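Local coordinates for protein azurocidin (Homo sapiens, PDB 1A7S) that binds heparin, kills many Gram-negative bacteria, probably through affinity for their lipopolysaccharide, and acts as a neutrophil chemotactic glycoprotein of the serine protease fold, at residues R155-C160 with A207-W212. Sequence-based numbering, arbitrary orientation.
Sequences RPNNVC and ALFRDW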
loop_
_atom_site.group_PDB
_atom_site.type_symbol
_atom_site.label_atom_id
_atom_site.label_comp_id
_atom_site.label_asym_id
_atom_site.label_seq_id
_atom_site.Cartn_x
_atom_site.Cartn_y
_atom_site.Cartn_z
ATOM N N ARG A 155 6.345 14.258 -9.856
ATOM C CA ARG A 155 7.444 14.931 -9.138
ATOM C C ARG A 155 8.397 13.822 -8.702
ATOM O O ARG A 155 7.983 12.661 -8.598
ATOM C CB ARG A 155 6.823 15.602 -7.893
ATOM C CG ARG A 155 6.196 14.602 -6.999
ATOM C CD ARG A 155 5.015 15.232 -6.197
ATOM N NE ARG A 155 5.455 15.810 -5.067
ATOM C CZ ARG A 155 5.110 16.017 -3.818
ATOM N NH1 ARG A 155 4.616 15.028 -3.071
ATOM N NH2 ARG A 155 5.206 17.209 -3.265
ATOM N N PRO A 156 9.671 14.130 -8.548
ATOM C CA PRO A 156 10.673 13.127 -8.280
ATOM C C PRO A 156 10.412 12.203 -7.119
ATOM O O PRO A 156 10.779 11.004 -7.211
ATOM C CB PRO A 156 11.982 13.878 -8.164
ATOM C CG PRO A 156 11.789 15.163 -8.841
ATOM C CD PRO A 156 10.297 15.493 -8.748
ATOM N N ASN A 157 9.789 12.661 -6.046
ATOM C CA ASN A 157 9.558 11.800 -4.864
ATOM C C ASN A 157 8.511 10.708 -5.099
ATOM O O ASN A 157 8.388 9.814 -4.264
ATOM C CB ASN A 157 9.015 12.701 -3.715
ATOM C CG ASN A 157 9.259 12.123 -2.374
ATOM O OD1 ASN A 157 8.315 11.843 -1.614
ATOM N ND2 ASN A 157 10.514 11.916 -2.042
ATOM N N ASN A 158 7.770 10.827 -6.192
ATOM C CA ASN A 158 6.642 9.978 -6.473
ATOM C C ASN A 158 6.783 9.223 -7.770
ATOM O O ASN A 158 7.562 9.610 -8.655
ATOM C CB ASN A 158 5.346 10.809 -6.535
ATOM C CG ASN A 158 5.006 11.383 -5.153
ATOM O OD1 ASN A 158 4.392 10.650 -4.279
ATOM N ND2 ASN A 158 5.316 12.559 -4.904
ATOM N N VAL A 159 5.997 8.181 -7.916
ATOM C CA VAL A 159 5.676 7.531 -9.169
ATOM C C VAL A 159 4.151 7.785 -9.363
ATOM O O VAL A 159 3.387 7.622 -8.424
ATOM C CB VAL A 159 5.884 5.988 -9.112
ATOM C CG1 VAL A 159 5.400 5.361 -10.432
ATOM C CG2 VAL A 159 7.324 5.661 -8.889
ATOM N N CYS A 160 3.802 8.352 -10.503
ATOM C CA CYS A 160 2.428 8.737 -10.783
ATOM C C CYS A 160 1.837 7.855 -11.867
ATOM O O CYS A 160 2.531 7.404 -12.761
ATOM C CB CYS A 160 2.334 10.181 -11.218
ATOM S SG CYS A 160 2.867 11.342 -9.992
ATOM N N ALA A 207 11.610 2.882 -4.696
ATOM C CA ALA A 207 13.010 2.652 -5.018
ATOM C C ALA A 207 13.955 3.703 -4.445
ATOM O O ALA A 207 15.146 3.443 -4.287
ATOM C CB ALA A 207 13.212 2.527 -6.509
ATOM N N LEU A 208 13.437 4.873 -4.123
ATOM C CA LEU A 208 14.299 5.901 -3.497
ATOM C C LEU A 208 14.687 5.517 -2.088
ATOM O O LEU A 208 15.613 6.107 -1.531
ATOM C CB LEU A 208 13.569 7.233 -3.455
ATOM C CG LEU A 208 13.275 7.924 -4.763
ATOM C CD1 LEU A 208 12.482 9.199 -4.508
ATOM C CD2 LEU A 208 14.589 8.153 -5.496
ATOM N N PHE A 209 13.897 4.647 -1.466
ATOM C CA PHE A 209 13.995 4.337 -0.020
ATOM C C PHE A 209 14.495 2.921 0.231
ATOM O O PHE A 209 14.476 2.480 1.380
ATOM C CB PHE A 209 12.592 4.466 0.606
ATOM C CG PHE A 209 12.050 5.869 0.535
ATOM C CD1 PHE A 209 12.308 6.715 1.584
ATOM C CD2 PHE A 209 11.291 6.283 -0.511
ATOM C CE1 PHE A 209 11.950 8.051 1.446
ATOM C CE2 PHE A 209 10.865 7.572 -0.636
ATOM C CZ PHE A 209 11.218 8.477 0.345
ATOM N N ARG A 210 14.979 2.195 -0.775
ATOM C CA ARG A 210 15.337 0.785 -0.523
ATOM C C ARG A 210 16.416 0.602 0.512
ATOM O O ARG A 210 16.314 -0.268 1.369
ATOM C CB ARG A 210 15.702 0.089 -1.819
ATOM C CG ARG A 210 16.189 -1.322 -1.686
ATOM C CD ARG A 210 15.136 -2.280 -1.088
ATOM N NE ARG A 210 15.695 -3.601 -0.866
ATOM C CZ ARG A 210 15.797 -4.549 -1.788
ATOM N NH1 ARG A 210 15.388 -4.368 -2.998
ATOM N NH2 ARG A 210 16.347 -5.738 -1.459
ATOM N N ASP A 211 17.501 1.353 0.423
ATOM C CA ASP A 211 18.572 1.198 1.404
ATOM C C ASP A 211 18.038 1.517 2.806
ATOM O O ASP A 211 18.401 0.837 3.791
ATOM C CB ASP A 211 19.754 2.123 1.081
ATOM C CG ASP A 211 20.514 1.752 -0.177
ATOM O OD1 ASP A 211 20.289 0.699 -0.768
ATOM O OD2 ASP A 211 21.420 2.574 -0.510
ATOM N N TRP A 212 17.212 2.559 2.924
ATOM C CA TRP A 212 16.649 2.868 4.261
ATOM C C TRP A 212 15.749 1.772 4.763
ATOM O O TRP A 212 15.844 1.337 5.913
ATOM C CB TRP A 212 15.927 4.234 4.190
ATOM C CG TRP A 212 15.229 4.514 5.516
ATOM C CD1 TRP A 212 15.725 5.073 6.609
ATOM C CD2 TRP A 212 13.862 4.185 5.803
ATOM N NE1 TRP A 212 14.841 5.120 7.619
ATOM C CE2 TRP A 212 13.648 4.587 7.139
ATOM C CE3 TRP A 212 12.825 3.623 5.081
ATOM C CZ2 TRP A 212 12.427 4.445 7.786
ATOM C CZ3 TRP A 212 11.591 3.459 5.741
ATOM C CH2 TRP A 212 11.446 3.846 7.081
#
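L208 reaches toward the turn at P156 and N157, where the second beta-barrel of this chymotrypsin-like fold meets the 3-10 turn and the residue just ahead of the C-terminal helix 210-218. A type I beta turn from R155 to N158 leads into strand 158-162. It is closed by the backbone hydrogen bond from N158 N to R155 O, 3.0 Å. One branch of L208 does the touching. Its CD1 lies 3.7 Å from P156 O and 3.9 Å from N157 CA, so the methyl packs against turn backbone more than against side chain. The side chains of N157 and L208 pass each other at a slant. The CG of N157 stands anti to its backbone N (chi1 -157°), which swings the amide out so that ND2 comes beside L208 and F209. There ND2 sits at the rim of the F209 ring, near the ring plane, and not over a face. The other end of this amide is held by N88, whose backbone N hydrogen-bonds to N157 OD1. F209 stands right before helix 210-218, and its ring also packs on N88, L90 and T204. This is a small van der Waals contact, burying 124 Å² in all. The nearest ring atom to N157 ND2 is F209 CZ, at 4.2 Å.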